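Local structure of amphoterin-induced protein 1 (Mus musculus, 2XOT) at residues L178-L183 / Y208-H213. The protein promotes growth and fasciculation of neurites and may mediate homophilic and heterophilic cell-cell interactions, its leucine-rich repeat region mediating homodimerization. Sequence-based numbering, arbitrary orientation.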
loop_
_atom_site.group_PDB
_atom_site.type_symbol
_atom_site.label_atom_id
_atom_site.label_comp_id
_atom_site.label_asym_id
_atom_site.label_seq_id
_atom_site.Cartn_x
_atom_site.Cartn_y
_atom_site.Cartn_z
ATOM N N LEU B 178 27.804 18.175 0.410
ATOM C CA LEU B 178 27.019 17.377 1.327
ATOM C C LEU B 178 27.578 17.489 2.726
ATOM O O LEU B 178 28.785 17.692 2.898
ATOM C CB LEU B 178 27.026 15.916 0.875
ATOM C CG LEU B 178 26.433 15.669 -0.514
ATOM C CD1 LEU B 178 26.682 14.228 -0.925
ATOM C CD2 LEU B 178 24.935 16.005 -0.557
ATOM N N PRO B 179 26.713 17.326 3.734
ATOM C CA PRO B 179 27.160 17.245 5.102
ATOM C C PRO B 179 27.604 15.815 5.395
ATOM O O PRO B 179 26.846 15.045 5.962
ATOM C CB PRO B 179 25.904 17.600 5.893
ATOM C CG PRO B 179 24.788 17.040 5.082
ATOM C CD PRO B 179 25.243 17.173 3.635
ATOM N N LEU B 180 28.830 15.498 5.008
ATOM C CA LEU B 180 29.337 14.131 5.024
ATOM C C LEU B 180 29.443 13.519 6.406
ATOM O O LEU B 180 29.128 12.352 6.566
ATOM C CB LEU B 180 30.697 14.068 4.343
ATOM C CG LEU B 180 30.750 14.467 2.868
ATOM C CD1 LEU B 180 32.203 14.502 2.410
ATOM C CD2 LEU B 180 29.908 13.522 1.986
ATOM N N THR B 181 29.901 14.282 7.396
ATOM C CA THR B 181 29.995 13.784 8.770
ATOM C C THR B 181 28.619 13.459 9.340
ATOM O O THR B 181 28.472 12.537 10.151
ATOM C CB THR B 181 30.675 14.805 9.702
ATOM O OG1 THR B 181 31.926 15.179 9.139
ATOM C CG2 THR B 181 30.947 14.191 11.065
ATOM N N ASP B 182 27.613 14.231 8.931
ATOM C CA ASP B 182 26.247 13.963 9.363
ATOM C C ASP B 182 25.693 12.722 8.683
ATOM O O ASP B 182 25.014 11.908 9.313
ATOM C CB ASP B 182 25.329 15.154 9.044
ATOM C CG ASP B 182 25.609 16.368 9.917
ATOM O OD1 ASP B 182 26.018 16.190 11.085
ATOM O OD2 ASP B 182 25.389 17.502 9.443
ATOM N N LEU B 183 25.975 12.585 7.396
ATOM C CA LEU B 183 25.495 11.443 6.632
ATOM C C LEU B 183 26.078 10.112 7.097
ATOM O O LEU B 183 25.361 9.116 7.088
ATOM C CB LEU B 183 25.780 11.626 5.130
ATOM C CG LEU B 183 25.045 12.779 4.440
ATOM C CD1 LEU B 183 25.374 12.802 2.947
ATOM C CD2 LEU B 183 23.550 12.671 4.680
ATOM N N TYR B 208 34.295 10.217 -1.631
ATOM C CA TYR B 208 34.557 8.880 -2.139
ATOM C C TYR B 208 34.420 7.818 -1.036
ATOM O O TYR B 208 33.855 6.753 -1.244
ATOM C CB TYR B 208 35.960 8.802 -2.753
ATOM C CG TYR B 208 36.399 7.379 -2.978
ATOM C CD1 TYR B 208 35.808 6.608 -3.971
ATOM C CD2 TYR B 208 37.375 6.791 -2.181
ATOM C CE1 TYR B 208 36.184 5.278 -4.171
ATOM C CE2 TYR B 208 37.757 5.478 -2.374
ATOM C CZ TYR B 208 37.153 4.728 -3.370
ATOM O OH TYR B 208 37.514 3.421 -3.588
ATOM N N GLN B 209 34.939 8.138 0.130
ATOM C CA GLN B 209 34.950 7.234 1.265
ATOM C C GLN B 209 33.560 6.925 1.789
ATOM O O GLN B 209 33.301 5.805 2.243
ATOM C CB GLN B 209 35.834 7.817 2.363
ATOM C CG GLN B 209 37.306 7.606 2.017
ATOM C CD GLN B 209 38.257 8.575 2.666
ATOM O OE1 GLN B 209 39.448 8.622 2.300
ATOM N NE2 GLN B 209 37.765 9.359 3.616
ATOM N N LEU B 210 32.668 7.914 1.728
ATOM C CA LEU B 210 31.274 7.705 2.083
ATOM C C LEU B 210 30.627 6.702 1.130
ATOM O O LEU B 210 30.097 5.691 1.556
ATOM C CB LEU B 210 30.505 9.033 2.070
ATOM C CG LEU B 210 29.023 8.907 2.482
ATOM C CD1 LEU B 210 28.828 8.944 4.037
ATOM C CD2 LEU B 210 28.178 9.971 1.802
ATOM N N PHE B 211 30.666 6.995 -0.161
ATOM C CA PHE B 211 30.004 6.166 -1.151
ATOM C C PHE B 211 30.679 4.787 -1.282
ATOM O O PHE B 211 30.026 3.794 -1.608
ATOM C CB PHE B 211 29.928 6.919 -2.485
ATOM C CG PHE B 211 28.854 7.986 -2.508
ATOM C CD1 PHE B 211 27.523 7.637 -2.611
ATOM C CD2 PHE B 211 29.165 9.320 -2.363
ATOM C CE1 PHE B 211 26.523 8.599 -2.576
ATOM C CE2 PHE B 211 28.150 10.285 -2.351
ATOM C CZ PHE B 211 26.848 9.922 -2.464
ATOM N N SER B 212 31.984 4.739 -1.023
ATOM C CA SER B 212 32.731 3.480 -1.019
ATOM C C SER B 212 32.190 2.548 0.068
ATOM O O SER B 212 31.938 1.381 -0.174
ATOM C CB SER B 212 34.225 3.756 -0.807
ATOM O OG SER B 212 34.969 2.551 -0.697
ATOM N N HIS B 213 31.970 3.082 1.260
ATOM C CA HIS B 213 31.324 2.328 2.302
ATOM C C HIS B 213 29.927 1.849 1.879
ATOM O O HIS B 213 29.621 0.661 1.979
ATOM C CB HIS B 213 31.248 3.149 3.595
ATOM C CG HIS B 213 30.506 2.456 4.692
ATOM N ND1 HIS B 213 30.883 1.218 5.158
ATOM C CD2 HIS B 213 29.389 2.796 5.374
ATOM C CE1 HIS B 213 30.036 0.829 6.091
ATOM N NE2 HIS B 213 29.122 1.771 6.247
#
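L180 and L210 bring the two backbones closest, their CA atoms 7.3 Å apart, where the first turn of the short helix 180-184 rests against the longer helix 205-216. The chain enters the short helix through an inverse gamma turn centred on P179, closed by a weak bond from L180 N to L178 O. P179 also takes the N-cap position, where its ring stiffens the entry, and P179 O accepts L183 N at 3.0 Å, the first full helical bond. Between the segments only apolar side chains meet. L210 is the central side chain, meeting both L180 and L183: its CG lies anti to the backbone N (chi1 -178°), which carries CD2 out from helix 205-216 toward the short helix. L210 CD2 lies 4.0 Å from L180 CD2 and 4.1 Å from L183 CD1. L180 and L183, three residues apart, come round to the same side of their helix; the side chain of L183 runs roughly at right angles to that of L210, while L180 meets it at a slant. Segment 178-183 belongs to the last repeat, LRR 6, and 208-213 to the LRRCT region, so the contact joins the two, consistent with the usual role of such caps in covering the end of the repeat core. L178, which opens the turn with an extended backbone, sets CD1 at the edge of the F211 ring, 4.4 Å from F211 CE2 and near the ring plane. One face of that ring lies under L210 CD2, the methyl offset toward the rim, so a flat aromatic suits a place where one leucine meets its edge and another its face. L180 and L178 also touch L207, one turn before F211 on helix 205-216, and F211 meets the ring of W214.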